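StiE protein (Stigmatella aurantiaca, PDB 6ECX) is a modular polyketide synthase, represented here by its O-methyltransferase domain, which binds S-adenosylmethionine and probably methylates an oxygen of the polyketide intermediate. Local coordinates at residues 114-119 and 142-147; 213-218 and 300-305; 40-45 and 74-79. All blocks are in the same frame, centred on the assembly; numbering follows the deposited sequence.

Contact 1 (114-119 and 142-147). With SAM (S-adenosylmethionine), chain B.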
loop_
_atom_site.group_PDB
_atom_site.type_symbol
_atom_site.label_atom_id
_atom_site.label_comp_id
_atom_site.label_asym_id
_atom_site.label_seq_id
_atom_site.Cartn_x
_atom_site.Cartn_y
_atom_site.Cartn_z
ATOM N N LYS A 114 -12.908 5.896 14.460
ATOM C CA LYS A 114 -13.307 6.958 13.541
ATOM C C LYS A 114 -12.248 7.037 12.447
ATOM O O LYS A 114 -11.054 7.112 12.750
ATOM C CB LYS A 114 -13.409 8.314 14.250
ATOM C CG LYS A 114 -14.306 8.336 15.489
ATOM C CD LYS A 114 -15.720 8.829 15.148
ATOM C CE LYS A 114 -16.599 8.957 16.388
ATOM N NZ LYS A 114 -17.945 9.494 16.058
ATOM N N LEU A 115 -12.670 7.026 11.181
ATOM C CA LEU A 115 -11.716 6.892 10.079
ATOM C C LEU A 115 -12.044 7.880 8.971
ATOM O O LEU A 115 -13.212 8.064 8.622
ATOM C CB LEU A 115 -11.715 5.459 9.511
ATOM C CG LEU A 115 -11.682 4.299 10.530
ATOM C CD1 LEU A 115 -13.098 3.846 10.940
ATOM C CD2 LEU A 115 -10.923 3.146 9.953
ATOM N N ASP A 116 -11.015 8.541 8.443
ATOM C CA ASP A 116 -11.162 9.444 7.306
ATOM C C ASP A 116 -10.336 8.932 6.138
ATOM O O ASP A 116 -9.257 8.365 6.328
ATOM C CB ASP A 116 -10.714 10.870 7.667
ATOM C CG ASP A 116 -11.590 11.489 8.757
ATOM O OD1 ASP A 116 -12.809 11.252 8.694
ATOM O OD2 ASP A 116 -11.069 12.173 9.676
ATOM N N GLY A 117 -10.832 9.133 4.928
ATOM C CA GLY A 117 -10.088 8.762 3.732
ATOM C C GLY A 117 -9.990 9.922 2.765
ATOM O O GLY A 117 -10.938 10.699 2.615
ATOM N N TYR A 118 -8.825 10.048 2.124
ATOM C CA TYR A 118 -8.622 10.971 1.007
ATOM C C TYR A 118 -8.343 10.171 -0.256
ATOM O O TYR A 118 -7.576 9.202 -0.230
ATOM C CB TYR A 118 -7.425 11.914 1.224
ATOM C CG TYR A 118 -7.631 13.172 2.042
ATOM C CD1 TYR A 118 -8.792 13.389 2.756
ATOM C CD2 TYR A 118 -6.621 14.141 2.113
ATOM C CE1 TYR A 118 -8.960 14.533 3.497
ATOM C CE2 TYR A 118 -6.785 15.295 2.860
ATOM C CZ TYR A 118 -7.970 15.482 3.547
ATOM O OH TYR A 118 -8.175 16.623 4.294
ATOM N N THR A 119 -8.957 10.579 -1.361
ATOM C CA THR A 119 -8.563 10.109 -2.680
ATOM C C THR A 119 -8.702 11.271 -3.653
ATOM O O THR A 119 -9.569 12.129 -3.488
ATOM C CB THR A 119 -9.416 8.917 -3.149
ATOM O OG1 THR A 119 -9.042 8.539 -4.483
ATOM C CG2 THR A 119 -10.893 9.278 -3.128
ATOM N N ARG A 142 -15.513 9.253 7.060
ATOM C CA ARG A 142 -15.699 10.355 6.118
ATOM C C ARG A 142 -14.738 10.193 4.946
ATOM O O ARG A 142 -13.580 9.789 5.124
ATOM C CB ARG A 142 -15.486 11.724 6.773
ATOM C CG ARG A 142 -16.381 12.024 7.967
ATOM C CD ARG A 142 -16.002 13.369 8.564
ATOM N NE ARG A 142 -14.605 13.406 8.999
ATOM C CZ ARG A 142 -14.010 14.509 9.443
ATOM N NH1 ARG A 142 -14.700 15.640 9.495
ATOM N NH2 ARG A 142 -12.747 14.491 9.846
ATOM N N ILE A 143 -15.228 10.516 3.754
ATOM C CA ILE A 143 -14.476 10.414 2.509
ATOM C C ILE A 143 -14.356 11.803 1.900
ATOM O O ILE A 143 -15.329 12.564 1.876
ATOM C CB ILE A 143 -15.161 9.461 1.507
ATOM C CG1 ILE A 143 -15.410 8.093 2.155
ATOM C CG2 ILE A 143 -14.323 9.340 0.234
ATOM C CD1 ILE A 143 -14.103 7.340 2.483
ATOM N N PHE A 144 -13.166 12.132 1.401
ATOM C CA PHE A 144 -12.950 13.421 0.757
ATOM C C PHE A 144 -12.166 13.218 -0.525
ATOM O O PHE A 144 -11.215 12.432 -0.558
ATOM C CB PHE A 144 -12.172 14.397 1.656
ATOM C CG PHE A 144 -12.799 14.644 3.007
ATOM C CD1 PHE A 144 -12.536 13.792 4.082
ATOM C CD2 PHE A 144 -13.606 15.753 3.217
ATOM C CE1 PHE A 144 -13.085 14.034 5.333
ATOM C CE2 PHE A 144 -14.162 16.002 4.465
ATOM C CZ PHE A 144 -13.900 15.144 5.525
ATOM N N GLN A 145 -12.570 13.925 -1.576
ATOM C CA GLN A 145 -11.773 14.042 -2.791
ATOM C C GLN A 145 -10.783 15.170 -2.547
ATOM O O GLN A 145 -11.066 16.343 -2.789
ATOM C CB GLN A 145 -12.652 14.315 -4.013
ATOM C CG GLN A 145 -11.898 14.177 -5.338
ATOM C CD GLN A 145 -12.659 14.771 -6.510
ATOM O OE1 GLN A 145 -13.741 15.332 -6.341
ATOM N NE2 GLN A 145 -12.099 14.647 -7.704
ATOM N N ARG A 146 -9.605 14.816 -2.028
ATOM C CA ARG A 146 -8.600 15.801 -1.663
ATOM C C ARG A 146 -7.220 15.212 -1.924
ATOM O O ARG A 146 -7.053 13.996 -2.053
ATOM C CB ARG A 146 -8.742 16.253 -0.193
ATOM C CG ARG A 146 -10.102 16.879 0.135
ATOM C CD ARG A 146 -9.988 18.160 0.926
ATOM N NE ARG A 146 -10.032 17.907 2.355
ATOM C CZ ARG A 146 -10.985 18.346 3.170
ATOM N NH1 ARG A 146 -11.976 19.086 2.705
ATOM N NH2 ARG A 146 -10.929 18.060 4.464
ATOM N N ASP A 147 -6.236 16.099 -2.028
ATOM C CA ASP A 147 -4.870 15.737 -2.389
ATOM C C ASP A 147 -4.020 15.735 -1.127
ATOM O O ASP A 147 -3.820 16.784 -0.508
ATOM C CB ASP A 147 -4.312 16.718 -3.425
ATOM C CG ASP A 147 -2.911 16.341 -3.915
ATOM O OD1 ASP A 147 -2.122 15.724 -3.159
ATOM O OD2 ASP A 147 -2.601 16.676 -5.079
HETATM N N SAM B . -4.912 2.014 -0.671
HETATM C CA SAM B . -5.936 1.500 -1.572
HETATM C C SAM B . -5.889 -0.020 -1.636
HETATM O O SAM B . -4.914 -0.607 -1.175
HETATM O OXT SAM B . -6.800 -0.691 -2.131
HETATM C CB SAM B . -5.757 2.094 -2.958
HETATM C CG SAM B . -4.346 1.981 -3.521
HETATM S SD SAM B . -4.317 2.534 -5.247
HETATM C CE SAM B . -2.988 1.500 -5.915
HETATM C "C5'" SAM B . -3.632 4.205 -5.118
HETATM C "C4'" SAM B . -4.610 5.198 -4.485
HETATM O "O4'" SAM B . -3.980 6.416 -4.115
HETATM C "C3'" SAM B . -5.786 5.604 -5.368
HETATM O "O3'" SAM B . -6.935 5.526 -4.544
HETATM C "C2'" SAM B . -5.529 7.065 -5.714
HETATM O "O2'" SAM B . -6.701 7.837 -5.895
HETATM C "C1'" SAM B . -4.792 7.522 -4.464
HETATM N N9 SAM B . -3.953 8.728 -4.609
HETATM C C8 SAM B . -2.927 8.904 -5.506
HETATM N N7 SAM B . -2.379 10.129 -5.296
HETATM C C5 SAM B . -3.040 10.743 -4.289
HETATM C C6 SAM B . -2.899 11.977 -3.682
HETATM N N6 SAM B . -1.960 12.834 -4.082
HETATM N N1 SAM B . -3.740 12.335 -2.641
HETATM C C2 SAM B . -4.710 11.465 -2.201
HETATM N N3 SAM B . -4.840 10.236 -2.812
HETATM C C4 SAM B . -4.030 9.873 -3.841
#

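Contact 2 (213-218 and 300-305)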
loop_
_atom_site.group_PDB
_atom_site.type_symbol
_atom_site.label_atom_id
_atom_site.label_comp_id
_atom_site.label_asym_id
_atom_site.label_seq_id
_atom_site.Cartn_x
_atom_site.Cartn_y
_atom_site.Cartn_z
ATOM N N THR A 213 14.988 5.313 -2.816
ATOM C CA THR A 213 16.060 4.592 -2.147
ATOM C C THR A 213 15.825 4.574 -0.632
ATOM O O THR A 213 14.990 5.301 -0.085
ATOM C CB THR A 213 17.428 5.215 -2.461
ATOM O OG1 THR A 213 17.451 6.567 -1.990
ATOM C CG2 THR A 213 17.723 5.202 -3.971
ATOM N N ARG A 214 16.567 3.703 0.055
ATOM C CA ARG A 214 16.543 3.717 1.517
ATOM C C ARG A 214 16.851 5.111 2.056
ATOM O O ARG A 214 16.132 5.638 2.912
ATOM C CB ARG A 214 17.550 2.706 2.064
ATOM C CG ARG A 214 17.161 1.259 1.927
ATOM C CD ARG A 214 18.405 0.370 2.069
ATOM N NE ARG A 214 18.014 -1.009 2.347
ATOM C CZ ARG A 214 17.694 -1.894 1.411
ATOM N NH1 ARG A 214 17.743 -1.550 0.128
ATOM N NH2 ARG A 214 17.340 -3.125 1.758
ATOM N N GLU A 215 17.921 5.734 1.547
ATOM C CA GLU A 215 18.330 7.035 2.063
ATOM C C GLU A 215 17.265 8.087 1.815
ATOM O O GLU A 215 17.055 8.975 2.646
ATOM C CB GLU A 215 19.655 7.454 1.424
ATOM C CG GLU A 215 20.099 8.848 1.804
ATOM C CD GLU A 215 21.577 9.064 1.554
ATOM O OE1 GLU A 215 22.279 9.541 2.477
ATOM O OE2 GLU A 215 22.036 8.735 0.440
ATOM N N GLN A 216 16.562 7.985 0.690
ATOM C CA GLN A 216 15.535 8.967 0.377
ATOM C C GLN A 216 14.322 8.799 1.273
ATOM O O GLN A 216 13.821 9.785 1.825
ATOM C CB GLN A 216 15.158 8.866 -1.094
ATOM C CG GLN A 216 16.182 9.523 -1.985
ATOM C CD GLN A 216 15.856 9.322 -3.444
ATOM O OE1 GLN A 216 15.515 8.218 -3.860
ATOM N NE2 GLN A 216 15.950 10.390 -4.229
ATOM N N TRP A 217 13.846 7.560 1.455
ATOM C CA TRP A 217 12.798 7.312 2.448
ATOM C C TRP A 217 13.229 7.781 3.834
ATOM O O TRP A 217 12.441 8.386 4.567
ATOM C CB TRP A 217 12.438 5.827 2.524
ATOM C CG TRP A 217 11.598 5.282 1.381
ATOM C CD1 TRP A 217 11.962 4.313 0.492
ATOM C CD2 TRP A 217 10.257 5.656 1.033
ATOM N NE1 TRP A 217 10.937 4.061 -0.393
ATOM C CE2 TRP A 217 9.883 4.877 -0.090
ATOM C CE3 TRP A 217 9.342 6.579 1.546
ATOM C CZ2 TRP A 217 8.632 4.994 -0.702
ATOM C CZ3 TRP A 217 8.092 6.693 0.937
ATOM C CH2 TRP A 217 7.752 5.903 -0.176
ATOM N N ASN A 218 14.464 7.453 4.227
ATOM C CA ASN A 218 14.986 7.861 5.528
ATOM C C ASN A 218 14.926 9.379 5.702
ATOM O O ASN A 218 14.507 9.874 6.753
ATOM C CB ASN A 218 16.425 7.346 5.695
ATOM C CG ASN A 218 16.907 7.454 7.134
ATOM O OD1 ASN A 218 16.185 7.985 7.967
ATOM N ND2 ASN A 218 18.108 6.948 7.427
ATOM N N GLU A 300 19.284 11.777 15.004
ATOM C CA GLU A 300 19.334 10.451 15.602
ATOM C C GLU A 300 18.237 9.538 15.059
ATOM O O GLU A 300 18.444 8.323 14.972
ATOM C CB GLU A 300 19.255 10.554 17.127
ATOM C CG GLU A 300 19.621 9.271 17.819
ATOM C CD GLU A 300 20.982 8.737 17.416
ATOM O OE1 GLU A 300 21.882 9.525 17.047
ATOM O OE2 GLU A 300 21.158 7.504 17.474
ATOM N N LEU A 301 17.088 10.096 14.673
ATOM C CA LEU A 301 16.119 9.310 13.918
ATOM C C LEU A 301 16.746 8.758 12.647
ATOM O O LEU A 301 16.551 7.587 12.304
ATOM C CB LEU A 301 14.886 10.145 13.564
ATOM C CG LEU A 301 14.035 10.682 14.711
ATOM C CD1 LEU A 301 12.867 11.461 14.141
ATOM C CD2 LEU A 301 13.560 9.545 15.597
ATOM N N PHE A 302 17.504 9.597 11.931
ATOM C CA PHE A 302 18.123 9.150 10.684
ATOM C C PHE A 302 19.112 8.021 10.940
ATOM O O PHE A 302 19.146 7.029 10.196
ATOM C CB PHE A 302 18.818 10.329 9.991
ATOM C CG PHE A 302 19.310 10.007 8.604
ATOM C CD1 PHE A 302 20.514 9.350 8.414
ATOM C CD2 PHE A 302 18.563 10.363 7.484
ATOM C CE1 PHE A 302 20.962 9.035 7.134
ATOM C CE2 PHE A 302 19.023 10.058 6.200
ATOM C CZ PHE A 302 20.209 9.396 6.033
ATOM N N HIS A 303 19.934 8.169 11.987
ATOM C CA HIS A 303 20.934 7.157 12.333
ATOM C C HIS A 303 20.268 5.819 12.637
ATOM O O HIS A 303 20.670 4.773 12.114
ATOM C CB HIS A 303 21.740 7.661 13.528
ATOM C CG HIS A 303 22.789 6.712 14.006
ATOM N ND1 HIS A 303 22.835 6.253 15.306
ATOM C CD2 HIS A 303 23.851 6.162 13.373
ATOM C CE1 HIS A 303 23.880 5.456 15.451
ATOM N NE2 HIS A 303 24.510 5.380 14.290
ATOM N N LEU A 304 19.215 5.851 13.454
ATOM C CA LEU A 304 18.477 4.649 13.830
ATOM C C LEU A 304 17.689 4.080 12.650
ATOM O O LEU A 304 17.694 2.865 12.425
ATOM C CB LEU A 304 17.549 4.984 15.010
ATOM C CG LEU A 304 18.279 5.412 16.306
ATOM C CD1 LEU A 304 17.451 6.352 17.295
ATOM C CD2 LEU A 304 18.764 4.172 17.003
ATOM N N ASN A 305 17.022 4.939 11.873
ATOM C CA ASN A 305 16.311 4.449 10.690
ATOM C C ASN A 305 17.250 3.741 9.729
ATOM O O ASN A 305 16.859 2.754 9.097
ATOM C CB ASN A 305 15.610 5.583 9.939
ATOM C CG ASN A 305 14.496 6.198 10.725
ATOM O OD1 ASN A 305 13.987 5.602 11.677
ATOM N ND2 ASN A 305 14.083 7.399 10.323
#

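Contact 3 (40-45 and 74-79). With SAM (S-adenosylmethionine), chain B.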
loop_
_atom_site.group_PDB
_atom_site.type_symbol
_atom_site.label_atom_id
_atom_site.label_comp_id
_atom_site.label_asym_id
_atom_site.label_seq_id
_atom_site.Cartn_x
_atom_site.Cartn_y
_atom_site.Cartn_z
ATOM N N TRP A 40 -2.329 -6.361 -4.543
ATOM C CA TRP A 40 -2.424 -7.761 -4.927
ATOM C C TRP A 40 -1.281 -8.528 -4.278
ATOM O O TRP A 40 -0.118 -8.127 -4.399
ATOM C CB TRP A 40 -2.451 -7.862 -6.452
ATOM C CG TRP A 40 -3.655 -7.096 -6.990
ATOM C CD1 TRP A 40 -4.958 -7.499 -6.938
ATOM C CD2 TRP A 40 -3.670 -5.783 -7.588
ATOM N NE1 TRP A 40 -5.778 -6.542 -7.484
ATOM C CE2 TRP A 40 -5.015 -5.480 -7.892
ATOM C CE3 TRP A 40 -2.679 -4.846 -7.910
ATOM C CZ2 TRP A 40 -5.393 -4.283 -8.502
ATOM C CZ3 TRP A 40 -3.062 -3.655 -8.515
ATOM C CH2 TRP A 40 -4.405 -3.387 -8.804
ATOM N N GLY A 41 -1.618 -9.648 -3.619
ATOM C CA GLY A 41 -0.947 -10.047 -2.391
ATOM C C GLY A 41 0.052 -11.186 -2.276
ATOM O O GLY A 41 0.783 -11.514 -3.212
ATOM N N VAL A 42 0.092 -11.778 -1.082
ATOM C CA VAL A 42 1.190 -12.626 -0.631
ATOM C C VAL A 42 0.878 -14.081 -0.967
ATOM O O VAL A 42 0.010 -14.706 -0.348
ATOM C CB VAL A 42 1.448 -12.434 0.873
ATOM C CG1 VAL A 42 2.380 -13.501 1.425
ATOM C CG2 VAL A 42 2.014 -11.045 1.136
ATOM N N PHE A 43 1.575 -14.619 -1.962
ATOM C CA PHE A 43 1.583 -16.051 -2.244
ATOM C C PHE A 43 2.814 -16.639 -1.564
ATOM O O PHE A 43 3.945 -16.348 -1.965
ATOM C CB PHE A 43 1.614 -16.330 -3.748
ATOM C CG PHE A 43 0.254 -16.340 -4.413
ATOM C CD1 PHE A 43 -0.668 -15.344 -4.166
ATOM C CD2 PHE A 43 -0.081 -17.337 -5.315
ATOM C CE1 PHE A 43 -1.909 -15.351 -4.785
ATOM C CE2 PHE A 43 -1.323 -17.337 -5.941
ATOM C CZ PHE A 43 -2.235 -16.349 -5.670
ATOM N N GLN A 44 2.598 -17.462 -0.531
ATOM C CA GLN A 44 3.732 -18.059 0.169
ATOM C C GLN A 44 4.550 -18.932 -0.776
ATOM O O GLN A 44 5.784 -18.993 -0.671
ATOM C CB GLN A 44 3.253 -18.865 1.381
ATOM C CG GLN A 44 2.443 -18.070 2.407
ATOM C CD GLN A 44 0.942 -18.134 2.153
ATOM O OE1 GLN A 44 0.500 -18.409 1.035
ATOM N NE2 GLN A 44 0.154 -17.890 3.198
ATOM N N GLU A 45 3.881 -19.603 -1.713
ATOM C CA GLU A 45 4.537 -20.375 -2.759
ATOM C C GLU A 45 3.810 -20.145 -4.079
ATOM O O GLU A 45 2.647 -19.731 -4.108
ATOM C CB GLU A 45 4.568 -21.882 -2.438
ATOM C CG GLU A 45 5.451 -22.272 -1.260
ATOM C CD GLU A 45 6.922 -21.958 -1.489
ATOM O OE1 GLU A 45 7.343 -21.903 -2.667
ATOM O OE2 GLU A 45 7.654 -21.761 -0.490
ATOM N N ARG A 74 -5.747 -10.520 1.864
ATOM C CA ARG A 74 -5.920 -10.468 3.310
ATOM C C ARG A 74 -4.608 -10.768 4.032
ATOM O O ARG A 74 -4.306 -10.162 5.070
ATOM C CB ARG A 74 -7.017 -11.440 3.741
ATOM C CG ARG A 74 -8.411 -10.955 3.389
ATOM C CD ARG A 74 -9.485 -11.781 4.078
ATOM N NE ARG A 74 -9.681 -13.075 3.432
ATOM C CZ ARG A 74 -10.441 -13.260 2.356
ATOM N NH1 ARG A 74 -11.073 -12.234 1.801
ATOM N NH2 ARG A 74 -10.564 -14.468 1.833
ATOM N N GLU A 75 -3.807 -11.682 3.485
ATOM C CA GLU A 75 -2.521 -12.003 4.097
ATOM C C GLU A 75 -1.554 -10.820 4.033
ATOM O O GLU A 75 -0.810 -10.563 4.988
ATOM C CB GLU A 75 -1.926 -13.231 3.410
ATOM C CG GLU A 75 -0.487 -13.549 3.802
ATOM C CD GLU A 75 -0.331 -14.017 5.242
ATOM O OE1 GLU A 75 -1.351 -14.174 5.951
ATOM O OE2 GLU A 75 0.832 -14.231 5.657
ATOM N N LEU A 76 -1.535 -10.094 2.910
ATOM C CA LEU A 76 -0.746 -8.867 2.848
ATOM C C LEU A 76 -1.157 -7.908 3.962
ATOM O O LEU A 76 -0.307 -7.347 4.669
ATOM C CB LEU A 76 -0.917 -8.208 1.478
ATOM C CG LEU A 76 -0.175 -6.887 1.286
ATOM C CD1 LEU A 76 1.264 -7.151 0.875
ATOM C CD2 LEU A 76 -0.878 -6.077 0.225
ATOM N N ARG A 77 -2.471 -7.749 4.156
ATOM C CA ARG A 77 -2.985 -6.884 5.213
ATOM C C ARG A 77 -2.601 -7.390 6.606
ATOM O O ARG A 77 -2.283 -6.591 7.496
ATOM C CB ARG A 77 -4.504 -6.787 5.108
ATOM C CG ARG A 77 -5.022 -5.505 4.492
ATOM C CD ARG A 77 -4.888 -5.537 3.001
ATOM N NE ARG A 77 -5.275 -4.271 2.382
ATOM C CZ ARG A 77 -5.203 -4.046 1.076
ATOM N NH1 ARG A 77 -4.762 -5.006 0.276
ATOM N NH2 ARG A 77 -5.564 -2.874 0.576
ATOM N N ARG A 78 -2.686 -8.709 6.829
ATOM C CA ARG A 78 -2.325 -9.274 8.127
ATOM C C ARG A 78 -0.904 -8.874 8.504
ATOM O O ARG A 78 -0.654 -8.426 9.626
ATOM C CB ARG A 78 -2.480 -10.801 8.114
ATOM C CG ARG A 78 -2.350 -11.461 9.499
ATOM C CD ARG A 78 -2.455 -12.988 9.412
ATOM N NE ARG A 78 -1.306 -13.559 8.710
ATOM C CZ ARG A 78 -0.213 -14.016 9.314
ATOM N NH1 ARG A 78 -0.125 -13.983 10.638
ATOM N NH2 ARG A 78 0.791 -14.498 8.596
ATOM N N VAL A 79 0.022 -8.947 7.548
ATOM C CA VAL A 79 1.411 -8.588 7.831
ATOM C C VAL A 79 1.563 -7.076 8.005
ATOM O O VAL A 79 2.281 -6.614 8.905
ATOM C CB VAL A 79 2.341 -9.129 6.736
ATOM C CG1 VAL A 79 3.794 -8.786 7.061
ATOM C CG2 VAL A 79 2.158 -10.639 6.587
HETATM N N SAM B . -4.912 2.014 -0.671
HETATM C CA SAM B . -5.936 1.500 -1.572
HETATM C C SAM B . -5.889 -0.020 -1.636
HETATM O O SAM B . -4.914 -0.607 -1.175
HETATM O OXT SAM B . -6.800 -0.691 -2.131
HETATM C CB SAM B . -5.757 2.094 -2.958
HETATM C CG SAM B . -4.346 1.981 -3.521
HETATM S SD SAM B . -4.317 2.534 -5.247
HETATM C CE SAM B . -2.988 1.500 -5.915
HETATM C "C5'" SAM B . -3.632 4.205 -5.118
HETATM C "C4'" SAM B . -4.610 5.198 -4.485
HETATM O "O4'" SAM B . -3.980 6.416 -4.115
HETATM C "C3'" SAM B . -5.786 5.604 -5.368
HETATM O "O3'" SAM B . -6.935 5.526 -4.544
HETATM C "C2'" SAM B . -5.529 7.065 -5.714
HETATM O "O2'" SAM B . -6.701 7.837 -5.895
HETATM C "C1'" SAM B . -4.792 7.522 -4.464
HETATM N N9 SAM B . -3.953 8.728 -4.609
HETATM C C8 SAM B . -2.927 8.904 -5.506
HETATM N N7 SAM B . -2.379 10.129 -5.296
HETATM C C5 SAM B . -3.040 10.743 -4.289
HETATM C C6 SAM B . -2.899 11.977 -3.682
HETATM N N6 SAM B . -1.960 12.834 -4.082
HETATM N N1 SAM B . -3.740 12.335 -2.641
HETATM C C2 SAM B . -4.710 11.465 -2.201
HETATM N N3 SAM B . -4.840 10.236 -2.812
HETATM C C4 SAM B . -4.030 9.873 -3.841
#

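Contact 1 (114-119 and 142-147)
With CG anti to the carbonyl carbon in both (chi1 -64° and -58°), Asp-116 and Arg-142 lie side by side on one face of the sheet, pointing the same way. The bend at chi3 of Arg-142 brings NE round to the acid: NE donates to Asp-116 OD1 at 2.8 Å and NH2 to Asp-116 OD2 at 2.9 Å. Both oxygens sit in the guanidinium plane, yet are met from above the carboxylate plane; Asp-116 OD2 is also bound by the hydroxyl of Tyr-157. On the same face lies Tyr-118, with Arg-146 CB 3.7 Å from its ring centroid, over the centre, and the arginine then curls so that NE and NH2 both donate to Tyr-118 OH, which Asp-152 O also engages. Phe-144 CB packs 3.7 Å from Tyr-118 CD1. Underneath runs a parallel ladder, including Phe-144 N to Gly-117 O at 2.9 Å. Farther along the chain, Asp-147 OD1 accepts from N6 of S-adenosylmethionine at 3.0 Å, while its OD2 is salt-bridged to Lys-150. Strands 114-119 and 141-145, joined by helix 122-134, make a beta-alpha-beta unit of the Rossmann-like methyltransferase fold, whose strand C-terminal ends border the cofactor pocket.

Contact 2 (213-218 and 300-305)
The side-chain amide of Asn-218 lies flat over the ring of Phe-302, the two planes only 10° apart, with Asn-218 ND2 3.2 Å above the plane of the Phe-302 ring and over its centre. Being stacked, the amide does not aim an N-H at the ring. It sends one within its own plane to the backbone oxygen of the same phenylalanine, Asn-218 ND2 to Phe-302 O at 3.0 Å, almost perfectly straight at 178°. With CG anti to its backbone N (chi1 -172°), Phe-302 carries its ring toward helix 214-222, under the amide. The other end of the amide faces the next turn: Asn-305 ND2 donates to Asn-218 OD1 at 3.2 Å from above the carbonyl plane. Asn-305 is itself fixed by Leu-228 N, which bonds to its OD1. At the edge of the ring, Glu-215 OE1 approaches Phe-302 CZ to 4.1 Å. The first turn of helix 214-222 is closed by a capping box, Gln-216 N donating to Thr-213 OG1 and Thr-213 N to Gln-216 OE1. The short helical segments run at 145° to each other with axes 10.3 Å apart, a gap bridged by these side chains. The buried Asn-218 amide both donates and accepts, consistent with the modelled rotation: a flipped amide would set oxygen against the Phe-302 carbonyl.

Contact 3 (40-45 and 74-79)
The carboxylate of Glu-75, whose CD is approached by Gln-44 NE2 to 4.4 Å from the loop, lies at the edge of the Arg-78 guanidinium and close to its plane. Arg-78 NE donates to Glu-75 OE1 at 2.8 Å and Arg-78 NH2 to Glu-75 OE2 at 3.0 Å, a side-on grip with one nitrogen per oxygen; the hydroxyl of Tyr-315 is a further partner of OE2. The second flat group, the guanidinium of Arg-77, meets the cofactor edge-on, its NH2 2.9 Å from O of the S-adenosylmethionine carboxylate. The same NH2 is salt-bridged to Asp-102, and the group makes a cation-pi contact with Phe-37, so the guanidinium has an acid, an aromatic ring and the ligand as partners, which probably steadies its charge.

Between the segments themselves no hydrogen bond is made, and the packing is apolar. Val-42 points at the helix with its two methyls divided between neighbouring residues: CG1, anti to the backbone N at chi1 168°, lies 3.7 Å from Glu-75 CG, while CG2 reaches Leu-76 CD1 at 4.0 Å. The bend at chi2 of Glu-75 (68°) leaves its CG against the valine while CD turns off toward the arginine. Gly-41 brings the loop backbone close, its CA 4.3 Å from Leu-76 CB. The loop thus packs against helix 64-80, and a backbone hydrogen bond between Val-42 and Ala-72 ties it there; Leu-76 continues onto Tyr-285 and Leu-287 of strand 283-292, and Val-42 also touches Glu-237 of helix 235-242.

In the fold
The three contacts use separate elements, and none touches another. Contact 3 lies nearest the middle of the chain, its centre about 12 Å from the chain's centre, against about 16 Å for contact 1 and 20 Å for contact 2. Contacts 1 and 3 lie on opposite sides of that centre and both reach S-adenosylmethionine, one at the adenine end and the other at the carboxylate. Contact 1, on an outermost strand and partly buried, combines backbone pairing with charged side chains. Contact 2, helix against helix and far from the cofactor, is buried yet joined by amides, whereas contact 3 packs loop on helix through aliphatic groups.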